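Local coordinates for 49 protein (Murid herpesvirus 4, PDB 6A4V) that interacts with the host poly(ADP-ribose) polymerase 1 and probably thereby facilitates replication of this gammaherpesvirus, at residues Gln235-Phe238 / Leu239-Ser242. Sequence-based numbering, arbitrary orientation.
Sequences QSQF and LLDS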
ATOM      1  N   GLN B 235      -0.604  21.736   5.839  1.00 47.04           N
ATOM      2  CA  GLN B 235      -1.347  22.921   6.213  1.00 46.30           C
ATOM      3  C   GLN B 235      -2.474  23.092   5.177  1.00 41.99           C
ATOM      4  O   GLN B 235      -3.618  23.236   5.506  1.00 36.03           O
ATOM      5  CB  GLN B 235      -0.448  24.172   6.204  1.00 59.99           C
ATOM      6  CG  GLN B 235       0.300  24.484   7.515  1.00 67.17           C
ATOM      7  CD  GLN B 235       1.619  25.237   7.379  1.00 72.80           C
ATOM      8  OE1 GLN B 235       1.890  25.945   6.396  1.00 81.67           O
ATOM      9  NE2 GLN B 235       2.470  25.095   8.390  1.00 55.01           N
ATOM     10  N   SER B 236      -2.111  23.094   3.893  1.00 37.70           N
ATOM     11  CA  SER B 236      -2.963  23.601   2.821  1.00 37.40           C
ATOM     12  C   SER B 236      -3.854  22.480   2.241  1.00 41.52           C
ATOM     13  O   SER B 236      -4.550  22.674   1.227  1.00 31.42           O
ATOM     14  CB  SER B 236      -2.076  24.258   1.755  1.00 43.10           C
ATOM     15  OG  SER B 236      -1.000  25.028   2.352  1.00 36.02           O
ATOM     16  N   GLN B 237      -3.784  21.273   2.822  1.00 38.43           N
ATOM     17  CA  GLN B 237      -4.595  20.131   2.416  1.00 39.58           C
ATOM     18  C   GLN B 237      -4.515  19.838   0.902  1.00 33.35           C
ATOM     19  O   GLN B 237      -5.515  19.337   0.293  1.00 31.04           O
ATOM     20  CB  GLN B 237      -6.017  20.409   2.900  1.00 37.01           C
ATOM     21  CG  GLN B 237      -6.095  20.212   4.419  1.00 41.93           C
ATOM     22  CD  GLN B 237      -7.493  20.099   4.965  1.00 44.55           C
ATOM     23  OE1 GLN B 237      -7.955  19.008   5.294  1.00 43.60           O
ATOM     24  NE2 GLN B 237      -8.172  21.236   5.070  1.00 34.43           N
ATOM     25  N   PHE B 238      -3.342  20.029   0.304  1.00 29.51           N
ATOM     26  CA  PHE B 238      -3.193  19.749  -1.183  1.00 34.12           C
ATOM     27  C   PHE B 238      -3.449  18.262  -1.481  1.00 33.30           C
ATOM     28  O   PHE B 238      -4.043  17.967  -2.461  1.00 43.30           O
ATOM     29  CB  PHE B 238      -1.847  20.233  -1.738  1.00 40.16           C
ATOM     30  CG  PHE B 238      -1.577  21.735  -1.657  1.00 36.95           C
ATOM     31  CD1 PHE B 238      -2.600  22.675  -1.706  1.00 42.15           C
ATOM     32  CD2 PHE B 238      -0.280  22.216  -1.525  1.00 42.81           C
ATOM     33  CE1 PHE B 238      -2.331  24.046  -1.621  1.00 46.05           C
ATOM     34  CE2 PHE B 238       0.001  23.589  -1.504  1.00 41.68           C
ATOM     35  CZ  PHE B 238      -1.023  24.497  -1.525  1.00 45.24           C
ATOM     36  N   LEU B 239      -3.119  17.318  -0.588  1.00 36.83           N
ATOM     37  CA  LEU B 239      -3.376  15.897  -0.962  1.00 32.30           C
ATOM     38  C   LEU B 239      -4.887  15.646  -1.055  1.00 30.27           C
ATOM     39  O   LEU B 239      -5.368  14.976  -2.033  1.00 36.35           O
ATOM     40  CB  LEU B 239      -2.661  14.951   0.002  1.00 33.87           C
ATOM     41  CG  LEU B 239      -3.074  13.480  -0.032  1.00 30.99           C
ATOM     42  CD1 LEU B 239      -2.704  12.830  -1.343  1.00 37.96           C
ATOM     43  CD2 LEU B 239      -2.437  12.739   1.116  1.00 36.30           C
ATOM     44  N   LEU B 240      -5.639  16.105  -0.061  1.00 31.04           N
ATOM     45  CA  LEU B 240      -7.197  15.997  -0.143  1.00 34.03           C
ATOM     46  C   LEU B 240      -7.751  16.627  -1.419  1.00 35.39           C
ATOM     47  O   LEU B 240      -8.508  15.970  -2.138  1.00 40.22           O
ATOM     48  CB  LEU B 240      -7.823  16.610   1.098  1.00 28.52           C
ATOM     49  CG  LEU B 240      -9.364  16.765   1.184  1.00 30.23           C
ATOM     50  CD1 LEU B 240     -10.089  15.447   1.165  1.00 27.97           C
ATOM     51  CD2 LEU B 240      -9.680  17.497   2.495  1.00 25.72           C
ATOM     52  N   ASP B 241      -7.320  17.844  -1.737  1.00 37.32           N
ATOM     53  CA  ASP B 241      -7.723  18.479  -2.978  1.00 33.75           C
ATOM     54  C   ASP B 241      -7.493  17.531  -4.151  1.00 37.27           C
ATOM     55  O   ASP B 241      -8.321  17.348  -5.045  1.00 42.80           O
ATOM     56  CB  ASP B 241      -6.942  19.751  -3.292  1.00 37.28           C
ATOM     57  CG  ASP B 241      -7.341  20.933  -2.418  1.00 51.85           C
ATOM     58  OD1 ASP B 241      -8.393  20.830  -1.738  1.00 43.39           O
ATOM     59  OD2 ASP B 241      -6.590  21.941  -2.418  1.00 57.01           O
ATOM     60  N   SER B 242      -6.316  16.956  -4.179  1.00 30.18           N
ATOM     61  CA  SER B 242      -5.936  16.335  -5.372  1.00 35.24           C
ATOM     62  C   SER B 242      -6.751  15.039  -5.477  1.00 30.64           C
ATOM     63  O   SER B 242      -7.123  14.664  -6.557  1.00 40.10           O
ATOM     64  CB  SER B 242      -4.423  16.182  -5.420  1.00 30.68           C
ATOM     65  OG  SER B 242      -4.086  15.124  -6.231  1.00 35.59           O
TER
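With CG of Q237 beside its own backbone N (chi1 -74°) and the chain extended beyond it, and with CG of L240 turned anti to the backbone N (chi1 173°), the two side chains run side by side and point the same way. The amide oxygen OE1 of Q237 comes to 3.6 Å from the methyl CD2 of L240, a van der Waals touch near the surface. Q237 sits in the short link between helices 213-235 and 238-262, and L240 in the first turn of the second; the link illustrates how one residue can end a helix and begin the next. Q237 takes a positive phi and completes a Schellman motif at the close of the first helix, while also holding the N-cap position of the second. Its carbonyl O accepts the N-H of D241 at 3.1 Å in an almost straight bond, and one residue on, S242 N donates to F238 O at 3.0 Å in a less straight bond. The carboxylate of D241 folds back over this first turn, its CG 3.6 Å from Q237 O, and OD2 reaches the edge of the F238 ring, 4.1 Å from CD1, with the ring and carboxylate planes 43° apart. S236 CB lies over one face of that ring, toward its rim, while S236 OG is hydrogen-bonded to V232 O in the preceding helix. F189 also meets the F238 ring, and L239 packs on L79, N82 and L83 of helix 61-85.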